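Local coordinates for protein putative NAD(P)H:FMN oxidoreductase (Porphyromonas gingivalis W83, PDB 3GE5) that binds flavin mononucleotide and probably acts as an oxidoreductase of the nitroreductase family, perhaps using NAD(P)H as electron donor, at residues G117-V120 and D121-S125; M132-A135 and H136-G139; A147-Q150 and A151-S154. All coordinates share one frame; numbering follows the deposited sequence.

Interaction 1 of 3, residues G117-V120 and D121-S125. With EDO (1,2-ethanediol), chain N.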
ATOM      1  N   GLY A 117      13.149 -12.184   7.816  1.00 20.36           N
ATOM      2  CA  GLY A 117      12.554 -11.935   6.526  1.00 21.04           C
ATOM      3  C   GLY A 117      12.986 -10.601   5.958  1.00 17.10           C
ATOM      4  O   GLY A 117      14.076 -10.120   6.232  1.00 16.97           O
ATOM      5  N   ASP A 118      12.119 -10.036   5.129  1.00 17.63           N
ATOM      6  CA  ASP A 118      12.417  -8.788   4.431  1.00 16.42           C
ATOM      7  C   ASP A 118      11.144  -8.023   4.076  1.00 16.58           C
ATOM      8  O   ASP A 118      10.023  -8.508   4.302  1.00 16.26           O
ATOM      9  CB  ASP A 118      13.327  -9.021   3.204  1.00 15.82           C
ATOM     10  CG  ASP A 118      12.670  -9.777   2.085  1.00 22.60           C
ATOM     11  OD1 ASP A 118      11.447  -9.732   1.937  1.00 17.00           O
ATOM     12  OD2 ASP A 118      13.400 -10.473   1.334  1.00 21.65           O
ATOM     13  N   SER A 119      11.338  -6.826   3.511  1.00 15.52           N
ATOM     14  CA  SER A 119      10.232  -5.930   3.187  1.00 16.54           C
ATOM     15  C   SER A 119       9.632  -6.145   1.796  1.00 16.42           C
ATOM     16  O   SER A 119       8.923  -5.281   1.305  1.00 17.23           O
ATOM     17  CB  SER A 119      10.645  -4.477   3.358  1.00 16.35           C
ATOM     18  OG  SER A 119      11.726  -4.192   2.491  1.00 19.06           O
ATOM     19  N   VAL A 120       9.906  -7.265   1.140  1.00 18.80           N
ATOM     20  CA  VAL A 120       9.334  -7.478  -0.218  1.00 16.19           C
ATOM     21  C   VAL A 120       7.799  -7.324  -0.246  1.00 16.39           C
ATOM     22  O   VAL A 120       7.283  -6.564  -1.060  1.00 16.65           O
ATOM     23  CB  VAL A 120       9.738  -8.847  -0.841  1.00 15.77           C
ATOM     24  CG1 VAL A 120       8.681  -9.306  -1.895  1.00 16.67           C
ATOM     25  CG2 VAL A 120      11.169  -8.785  -1.439  1.00 14.63           C
ATOM     26  N   ASP A 121       7.082  -8.001   0.662  1.00 14.75           N
ATOM     27  CA  ASP A 121       5.602  -7.911   0.654  1.00 16.88           C
ATOM     28  C   ASP A 121       5.130  -6.500   0.988  1.00 16.62           C
ATOM     29  O   ASP A 121       4.184  -5.995   0.403  1.00 16.92           O
ATOM     30  CB  ASP A 121       4.965  -8.979   1.567  1.00 17.80           C
ATOM     31  CG  ASP A 121       4.866 -10.346   0.909  1.00 18.55           C
ATOM     32  OD1 ASP A 121       5.529 -10.588  -0.129  1.00 18.02           O
ATOM     33  OD2 ASP A 121       4.105 -11.229   1.399  1.00 18.07           O
ATOM     34  N   ILE A 122       5.765  -5.863   1.976  1.00 15.27           N
ATOM     35  CA  ILE A 122       5.429  -4.487   2.303  1.00 17.32           C
ATOM     36  C   ILE A 122       5.662  -3.545   1.103  1.00 17.54           C
ATOM     37  O   ILE A 122       4.730  -2.871   0.652  1.00 16.84           O
ATOM     38  CB  ILE A 122       6.228  -4.030   3.565  1.00 17.09           C
ATOM     39  CG1 ILE A 122       5.771  -4.831   4.805  1.00 18.31           C
ATOM     40  CG2 ILE A 122       6.132  -2.512   3.838  1.00 15.59           C
ATOM     41  CD1 ILE A 122       6.776  -4.761   5.976  1.00 16.48           C
ATOM     42  N   ASP A 123       6.906  -3.506   0.619  1.00 16.67           N
ATOM     43  CA  ASP A 123       7.288  -2.493  -0.365  1.00 16.76           C
ATOM     44  C   ASP A 123       6.537  -2.684  -1.694  1.00 16.78           C
ATOM     45  O   ASP A 123       6.012  -1.717  -2.274  1.00 15.16           O
ATOM     46  CB  ASP A 123       8.789  -2.543  -0.628  1.00 15.59           C
ATOM     47  CG  ASP A 123       9.635  -2.036   0.530  1.00 17.82           C
ATOM     48  OD1 ASP A 123       9.173  -1.143   1.284  1.00 15.99           O
ATOM     49  OD2 ASP A 123      10.799  -2.478   0.622  1.00 19.70           O
ATOM     50  N   THR A 124       6.415  -3.934  -2.149  1.00 16.30           N
ATOM     51  CA  THR A 124       5.691  -4.176  -3.403  1.00 14.33           C
ATOM     52  C   THR A 124       4.222  -3.753  -3.290  1.00 12.31           C
ATOM     53  O   THR A 124       3.595  -3.326  -4.278  1.00 15.53           O
ATOM     54  CB  THR A 124       5.784  -5.663  -3.928  1.00 14.82           C
ATOM     55  OG1 THR A 124       5.224  -6.567  -2.976  1.00 16.46           O
ATOM     56  CG2 THR A 124       7.256  -6.053  -4.277  1.00 16.01           C
ATOM     57  N   SER A 125       3.674  -3.941  -2.094  1.00 14.79           N
ATOM     58  CA  SER A 125       2.298  -3.558  -1.840  1.00 15.51           C
ATOM     59  C   SER A 125       2.076  -2.041  -1.830  1.00 18.15           C
ATOM     60  O   SER A 125       0.992  -1.560  -2.201  1.00 16.83           O
ATOM     61  CB  SER A 125       1.800  -4.216  -0.564  1.00 15.14           C
ATOM     62  OG  SER A 125       1.777  -5.629  -0.712  1.00 15.86           O
TER
HETATM   63  C1  EDO N 183       2.356 -15.208   0.893  1.00 20.07           C
HETATM   64  O1  EDO N 183       2.405 -15.911  -0.367  1.00 16.76           O
HETATM   65  C2  EDO N 183       2.235 -13.691   0.790  1.00 20.49           C
HETATM   66  O2  EDO N 183       3.052 -13.063  -0.190  1.00 18.70           O
HETATM   67  O   HOH W   1       7.355  -7.593   3.739  1.00 12.94           O
HETATM   68  O   HOH W   2       8.455 -10.166   2.267  1.00 14.97           O
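Ser119, the N-cap just before helix 120-137, meets Asp123 in the helix's first turn. Its hydroxyl caps no backbone N-H. Instead, Ser119 OG donates to Asp123 OD2 over 2.7 Å, reaching the oxygen from above the carboxylate plane. The Ser119 torsion holds OG between the backbone N and the carbonyl carbon (chi1 60°), on the side of Asp123. The backbone closes the same four-residue step: Asp123 N donates to Ser119 O over 2.8 Å, almost straight at 172°. The other oxygen, Asp123 OD1, takes the backbone N of Ala66, and Asp123 also touches a bound FMN.

The Val120 side chain packs on Val166 of strand 163-172. Before it, an Asx turn brings Val120 N to Asp118 OD1 over 3.0 Å. Two waters sit at the opening N-H groups. One links Ile122 N to Asp118 O, the other Asp121 N to Asp118 OD1.

The Asp121 carboxylate lies at the subunit interface, where Asp121 OD2 accepts from 1,2-ethanediol O2 at 2.6 Å. The diol probably came from the crystallisation liquor and also binds Arg114 of the second subunit. Val120 O is gripped twice by one residue: Thr124 N at 3.0 Å and Thr124 OG1 at 2.8 Å, from opposite faces of the carbonyl plane.

Interaction 2 of 3, residues M132-A135 and H136-G139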
HETATM    1  N   MSE A 132      -2.716   1.021  -8.362  1.00 15.58           N
HETATM    2  CA  MSE A 132      -4.186   0.852  -8.275  1.00 16.84           C
HETATM    3  C   MSE A 132      -4.883   2.215  -8.206  1.00 14.70           C
HETATM    4  O   MSE A 132      -5.855   2.493  -8.927  1.00 16.85           O
HETATM    5  CB  MSE A 132      -4.545   0.026  -7.029  1.00 17.31           C
HETATM    6  CG  MSE A 132      -6.012  -0.125  -6.780  1.00 16.51           C
HETATM    7 SE   MSE A 132      -6.441  -1.193  -5.242  0.80 15.91          SE
HETATM    8  CE  MSE A 132      -5.784   0.006  -3.863  1.00 19.24           C
ATOM      9  N   LEU A 133      -4.414   3.066  -7.305  1.00 16.71           N
ATOM     10  CA  LEU A 133      -4.980   4.414  -7.145  1.00 18.20           C
ATOM     11  C   LEU A 133      -4.774   5.282  -8.387  1.00 17.47           C
ATOM     12  O   LEU A 133      -5.702   5.987  -8.836  1.00 17.20           O
ATOM     13  CB  LEU A 133      -4.378   5.054  -5.887  1.00 17.51           C
ATOM     14  CG  LEU A 133      -4.747   4.372  -4.565  1.00 17.36           C
ATOM     15  CD1 LEU A 133      -3.983   5.051  -3.379  1.00 16.58           C
ATOM     16  CD2 LEU A 133      -6.263   4.375  -4.320  1.00 19.23           C
ATOM     17  N   GLU A 134      -3.595   5.182  -8.990  1.00 15.60           N
ATOM     18  CA  GLU A 134      -3.368   5.925 -10.217  1.00 15.41           C
ATOM     19  C   GLU A 134      -4.316   5.501 -11.348  1.00 17.53           C
ATOM     20  O   GLU A 134      -4.879   6.367 -12.044  1.00 16.64           O
ATOM     21  CB  GLU A 134      -1.905   5.768 -10.653  1.00 17.88           C
ATOM     22  CG  GLU A 134      -1.552   6.604 -11.903  1.00 15.76           C
ATOM     23  CD  GLU A 134      -1.605   8.145 -11.643  1.00 18.07           C
ATOM     24  OE1 GLU A 134      -1.579   8.567 -10.468  1.00 19.16           O
ATOM     25  OE2 GLU A 134      -1.638   8.945 -12.637  1.00 18.06           O
ATOM     26  N   ALA A 135      -4.492   4.193 -11.529  1.00 17.16           N
ATOM     27  CA  ALA A 135      -5.446   3.650 -12.526  1.00 16.76           C
ATOM     28  C   ALA A 135      -6.863   4.215 -12.274  1.00 16.49           C
ATOM     29  O   ALA A 135      -7.529   4.705 -13.209  1.00 16.81           O
ATOM     30  CB  ALA A 135      -5.436   2.097 -12.529  1.00 17.43           C
ATOM     31  N   HIS A 136      -7.280   4.199 -11.008  1.00 16.41           N
ATOM     32  CA  HIS A 136      -8.588   4.734 -10.611  1.00 16.45           C
ATOM     33  C   HIS A 136      -8.692   6.217 -10.987  1.00 17.91           C
ATOM     34  O   HIS A 136      -9.722   6.672 -11.527  1.00 17.13           O
ATOM     35  CB  HIS A 136      -8.790   4.534  -9.122  1.00 16.67           C
ATOM     36  CG  HIS A 136     -10.090   5.049  -8.607  1.00 17.28           C
ATOM     37  ND1 HIS A 136     -11.299   4.685  -9.160  1.00 17.36           N
ATOM     38  CD2 HIS A 136     -10.373   5.922  -7.613  1.00 22.59           C
ATOM     39  CE1 HIS A 136     -12.274   5.311  -8.522  1.00 20.01           C
ATOM     40  NE2 HIS A 136     -11.736   6.074  -7.582  1.00 18.34           N
ATOM     41  N   SER A 137      -7.631   6.979 -10.716  1.00 16.14           N
ATOM     42  CA  SER A 137      -7.633   8.440 -11.018  1.00 17.56           C
ATOM     43  C   SER A 137      -7.765   8.746 -12.501  1.00 18.47           C
ATOM     44  O   SER A 137      -8.183   9.853 -12.880  1.00 17.26           O
ATOM     45  CB  SER A 137      -6.339   9.114 -10.482  1.00 19.29           C
ATOM     46  OG  SER A 137      -5.196   8.931 -11.339  1.00 20.01           O
ATOM     47  N   LEU A 138      -7.380   7.791 -13.332  1.00 18.11           N
ATOM     48  CA  LEU A 138      -7.393   7.948 -14.770  1.00 18.32           C
ATOM     49  C   LEU A 138      -8.640   7.288 -15.398  1.00 17.30           C
ATOM     50  O   LEU A 138      -8.687   7.046 -16.597  1.00 16.82           O
ATOM     51  CB  LEU A 138      -6.105   7.367 -15.361  1.00 19.82           C
ATOM     52  CG  LEU A 138      -4.789   8.023 -14.877  1.00 22.13           C
ATOM     53  CD1 LEU A 138      -3.613   7.250 -15.411  1.00 21.04           C
ATOM     54  CD2 LEU A 138      -4.708   9.516 -15.253  1.00 19.05           C
ATOM     55  N   GLY A 139      -9.625   6.961 -14.567  1.00 17.57           N
ATOM     56  CA  GLY A 139     -10.890   6.364 -15.026  1.00 18.54           C
ATOM     57  C   GLY A 139     -10.866   4.909 -15.500  1.00 19.89           C
ATOM     58  O   GLY A 139     -11.756   4.477 -16.277  1.00 19.88           O
TER
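Ser137 and Leu138 fold back on Glu134 in the last turn of helix 120-137. Ser137 OG donates to Glu134 O over 2.7 Å, with OG set between its own backbone N and carbonyl carbon (chi1 80°). The hydroxyl comes in well off the C=O direction, at 125°. Leu138 N makes a weak bond to the same oxygen and a further bond, 3.1 Å, to Ala135 O. That donor lies above the carbonyl plane of Ala135. Ser137 N still keeps the ordinary helical bond to Leu133 O, and His136 N to the carbonyl of Met132, a selenomethionine.

The Glu134 chain bends at chi2 (67°), which carries its carboxylate toward the C-terminal end, beside Ser137 and Leu138. Glu134 OE2 then lies 3.8 Å from Leu138 CD1, and Glu134 CD is 3.7 Å from Ser137 OG. Beyond this turn, Gly139 has positive phi and is the C-prime residue of a Schellman motif. Gly139 N binds His136 O at 3.1 Å, and Leu140 N binds Ala135 O.

Further out, His136 NE2 is hydrogen-bonded to Thr36 OG1, and the His136 ring meets that of Phe33. It also touches Arg37, which binds FMN. Glu134, Ala135 and Leu138 pack against helix 50-62, and Glu134 and Ser137 also pack on Leu29 of the second subunit.

The chemistry is that of a helix C-terminus whose last carbonyls find donors although the helix stops. The Glu134 carboxylate is buried near the C-terminal end of the helix, which might raise its pKa somewhat.

Interaction 3 of 3, residues A147-Q150 and A151-S154. With FMN (flavin mononucleotide), chain C.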
ATOM      1  N   ALA A 147      -4.306 -14.431  -5.931  1.00 15.65           N
ATOM      2  CA  ALA A 147      -4.657 -15.847  -6.108  1.00 18.16           C
ATOM      3  C   ALA A 147      -4.174 -16.331  -7.484  1.00 16.57           C
ATOM      4  O   ALA A 147      -4.940 -16.388  -8.426  1.00 17.57           O
ATOM      5  CB  ALA A 147      -6.182 -16.087  -5.928  1.00 16.02           C
ATOM      6  N   PHE A 148      -2.893 -16.698  -7.558  1.00 16.13           N
ATOM      7  CA  PHE A 148      -2.291 -17.234  -8.765  1.00 16.91           C
ATOM      8  C   PHE A 148      -1.115 -18.118  -8.410  1.00 16.79           C
ATOM      9  O   PHE A 148      -0.598 -18.037  -7.319  1.00 15.85           O
ATOM     10  CB  PHE A 148      -1.875 -16.148  -9.764  1.00 15.80           C
ATOM     11  CG  PHE A 148      -0.761 -15.238  -9.305  1.00 15.89           C
ATOM     12  CD1 PHE A 148      -1.025 -14.101  -8.564  1.00 16.61           C
ATOM     13  CD2 PHE A 148       0.568 -15.482  -9.708  1.00 18.67           C
ATOM     14  CE1 PHE A 148       0.000 -13.284  -8.101  1.00 17.80           C
ATOM     15  CE2 PHE A 148       1.574 -14.647  -9.298  1.00 16.88           C
ATOM     16  CZ  PHE A 148       1.290 -13.543  -8.487  1.00 16.17           C
ATOM     17  N   ASP A 149      -0.742 -18.984  -9.349  1.00 16.17           N
ATOM     18  CA  ASP A 149       0.321 -19.973  -9.150  1.00 16.10           C
ATOM     19  C   ASP A 149       1.655 -19.229  -9.375  1.00 15.77           C
ATOM     20  O   ASP A 149       2.080 -18.981 -10.501  1.00 16.42           O
ATOM     21  CB  ASP A 149       0.136 -21.135 -10.129  1.00 15.31           C
ATOM     22  CG  ASP A 149       1.164 -22.231  -9.957  1.00 15.84           C
ATOM     23  OD1 ASP A 149       2.262 -21.938  -9.401  1.00 15.53           O
ATOM     24  OD2 ASP A 149       0.875 -23.382 -10.409  1.00 17.26           O
ATOM     25  N   GLN A 150       2.275 -18.812  -8.291  1.00 14.85           N
ATOM     26  CA  GLN A 150       3.489 -17.967  -8.393  1.00 16.24           C
ATOM     27  C   GLN A 150       4.663 -18.700  -9.050  1.00 17.73           C
ATOM     28  O   GLN A 150       5.393 -18.136  -9.888  1.00 15.46           O
ATOM     29  CB  GLN A 150       3.890 -17.500  -7.002  1.00 18.68           C
ATOM     30  CG  GLN A 150       2.928 -16.514  -6.356  1.00 16.79           C
ATOM     31  CD  GLN A 150       3.251 -16.339  -4.903  1.00 18.99           C
ATOM     32  OE1 GLN A 150       2.976 -17.247  -4.096  1.00 18.68           O
ATOM     33  NE2 GLN A 150       3.872 -15.195  -4.550  1.00 16.67           N
ATOM     34  N   ALA A 151       4.858 -19.956  -8.660  1.00 16.55           N
ATOM     35  CA  ALA A 151       5.951 -20.735  -9.232  1.00 16.48           C
ATOM     36  C   ALA A 151       5.764 -20.948 -10.735  1.00 15.30           C
ATOM     37  O   ALA A 151       6.730 -20.928 -11.478  1.00 15.77           O
ATOM     38  CB  ALA A 151       6.165 -22.064  -8.452  1.00 15.69           C
ATOM     39  N   LEU A 152       4.524 -21.138 -11.175  1.00 14.70           N
ATOM     40  CA  LEU A 152       4.223 -21.252 -12.585  1.00 15.30           C
ATOM     41  C   LEU A 152       4.513 -19.931 -13.328  1.00 14.40           C
ATOM     42  O   LEU A 152       5.158 -19.911 -14.362  1.00 16.38           O
ATOM     43  CB  LEU A 152       2.772 -21.695 -12.825  1.00 16.80           C
ATOM     44  CG  LEU A 152       2.385 -21.833 -14.292  1.00 13.20           C
ATOM     45  CD1 LEU A 152       3.353 -22.755 -15.047  1.00 13.94           C
ATOM     46  CD2 LEU A 152       0.933 -22.363 -14.380  1.00 17.51           C
ATOM     47  N   CYS A 153       4.056 -18.824 -12.765  1.00 15.16           N
ATOM     48  CA  CYS A 153       4.380 -17.491 -13.268  1.00 14.69           C
ATOM     49  C   CYS A 153       5.896 -17.308 -13.454  1.00 15.79           C
ATOM     50  O   CYS A 153       6.360 -16.907 -14.520  1.00 16.18           O
ATOM     51  CB  CYS A 153       3.809 -16.446 -12.328  1.00 16.49           C
ATOM     52  SG  CYS A 153       4.039 -14.769 -12.954  1.00 17.91           S
ATOM     53  N   SER A 154       6.657 -17.688 -12.417  1.00 17.65           N
ATOM     54  CA  SER A 154       8.132 -17.624 -12.477  1.00 17.01           C
ATOM     55  C   SER A 154       8.722 -18.502 -13.571  1.00 17.80           C
ATOM     56  O   SER A 154       9.682 -18.117 -14.243  1.00 17.80           O
ATOM     57  CB  SER A 154       8.764 -18.000 -11.139  1.00 17.50           C
ATOM     58  OG  SER A 154       8.493 -17.007 -10.176  1.00 16.02           O
TER
HETATM   59  N1  FMN C 300     -10.009 -10.312  -6.035  1.00 19.83           N
HETATM   60  C2  FMN C 300     -10.025 -11.387  -6.875  1.00 19.96           C
HETATM   61  O2  FMN C 300     -11.022 -11.618  -7.571  1.00 19.64           O
HETATM   62  N3  FMN C 300      -8.942 -12.251  -6.964  1.00 17.41           N
HETATM   63  C4  FMN C 300      -7.795 -12.074  -6.199  1.00 21.10           C
HETATM   64  O4  FMN C 300      -6.822 -12.887  -6.271  1.00 17.56           O
HETATM   65  C4A FMN C 300      -7.777 -10.976  -5.343  1.00 19.67           C
HETATM   66  N5  FMN C 300      -6.665 -10.796  -4.543  1.00 20.76           N
HETATM   67  C5A FMN C 300      -6.560  -9.661  -3.793  1.00 15.84           C
HETATM   68  C6  FMN C 300      -5.373  -9.455  -3.085  1.00 12.59           C
HETATM   69  C7  FMN C 300      -5.233  -8.286  -2.345  1.00 18.32           C
HETATM   70  C7M FMN C 300      -3.988  -8.027  -1.549  1.00 15.82           C
HETATM   71  C8  FMN C 300      -6.251  -7.333  -2.336  1.00 15.15           C
HETATM   72  C8M FMN C 300      -6.107  -6.062  -1.563  1.00 17.75           C
HETATM   73  C9  FMN C 300      -7.428  -7.565  -3.003  1.00 15.11           C
HETATM   74  C9A FMN C 300      -7.607  -8.715  -3.758  1.00 14.29           C
HETATM   75  N10 FMN C 300      -8.806  -8.970  -4.466  1.00 19.10           N
HETATM   76  C10 FMN C 300      -8.870 -10.083  -5.266  1.00 19.10           C
HETATM   77  C1' FMN C 300      -9.883  -7.921  -4.567  1.00 20.27           C
HETATM   78  C2' FMN C 300     -10.679  -7.957  -3.266  1.00 18.27           C
HETATM   79  O2' FMN C 300     -11.646  -8.996  -3.345  1.00 19.66           O
HETATM   80  C3' FMN C 300     -11.345  -6.612  -2.956  1.00 20.79           C
HETATM   81  O3' FMN C 300     -10.348  -5.584  -2.924  1.00 20.14           O
HETATM   82  C4' FMN C 300     -12.175  -6.621  -1.660  1.00 20.50           C
HETATM   83  O4' FMN C 300     -13.278  -7.527  -1.719  1.00 21.07           O
HETATM   84  C5' FMN C 300     -12.733  -5.237  -1.307  1.00 22.12           C
HETATM   85  O5' FMN C 300     -13.581  -4.808  -2.350  1.00 18.45           O
HETATM   86  P   FMN C 300     -13.363  -3.410  -3.030  1.00 20.78           P
HETATM   87  O1P FMN C 300     -11.982  -3.493  -3.659  1.00 19.59           O
HETATM   88  O2P FMN C 300     -13.436  -2.309  -1.988  1.00 23.42           O
HETATM   89  O3P FMN C 300     -14.389  -3.338  -4.141  1.00 20.95           O
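Gln150 O accepts from Ser154 N over 2.9 Å, the shortest hydrogen bond between 147-150 and 151-154. It is an i to i+4 bond in the first turn of helix 150-156. One residue earlier, Asp149 O takes Cys153 N over 3.0 Å, nearly straight at 173°.

Asp149 is the N-cap, and here the side chain does the capping. Asp149 OD1 accepts from Leu152 N over 3.0 Å. The N-H arrives steeply, 62° out of the carboxylate plane. The Asp149 CG stands opposite the backbone N (chi1 -178°), which lays the carboxylate across the base of Leu152. Asp149 CG is 3.3 Å from Leu152 CB, and the two side chains cross at about a right angle. A negative charge at this end of a helix would probably be steadied by the helix dipole.

The Phe148 ring comes near the helix at Cys153. Cys153 CB meets it at the edge, near the ring plane, 4.2 Å from Phe148 CE2. Upstream, Ala147 N donates to FMN O4 over 3.0 Å. The cap residue lies two positions after the residue that bonds the flavin.

Phe148 packs on Pro165 and Ile168 of strand 163-172, and Gln150 NE2 binds Pro165 O there. Arg114 of the second subunit packs on Phe148 and Gln150. The turn thus leads from strand 141-145 into helix 150-156, held beside strand 163-172.

Interactions 1 and 2 mark the two ends of helix 120-137, with centres about 22 Å apart. Interaction 3 starts the next helix, 150-156, beyond strand 141-145. Its centre lies about 17 Å from that of interaction 1 and about 25 Å from that of interaction 2. None touches another, but all reach the second subunit. They also meet the flavins in different ways. Ala147 in interaction 3 bonds one FMN, while Ile122 and Asp123 in interaction 1 touch the other. Interaction 2 stays in the second shell, with the Met132 side chain about 6 Å from the FMN that Ala147 bonds (nearest atoms). Each flavin site is thus built from both subunits, as in other nitroreductase-family dimers.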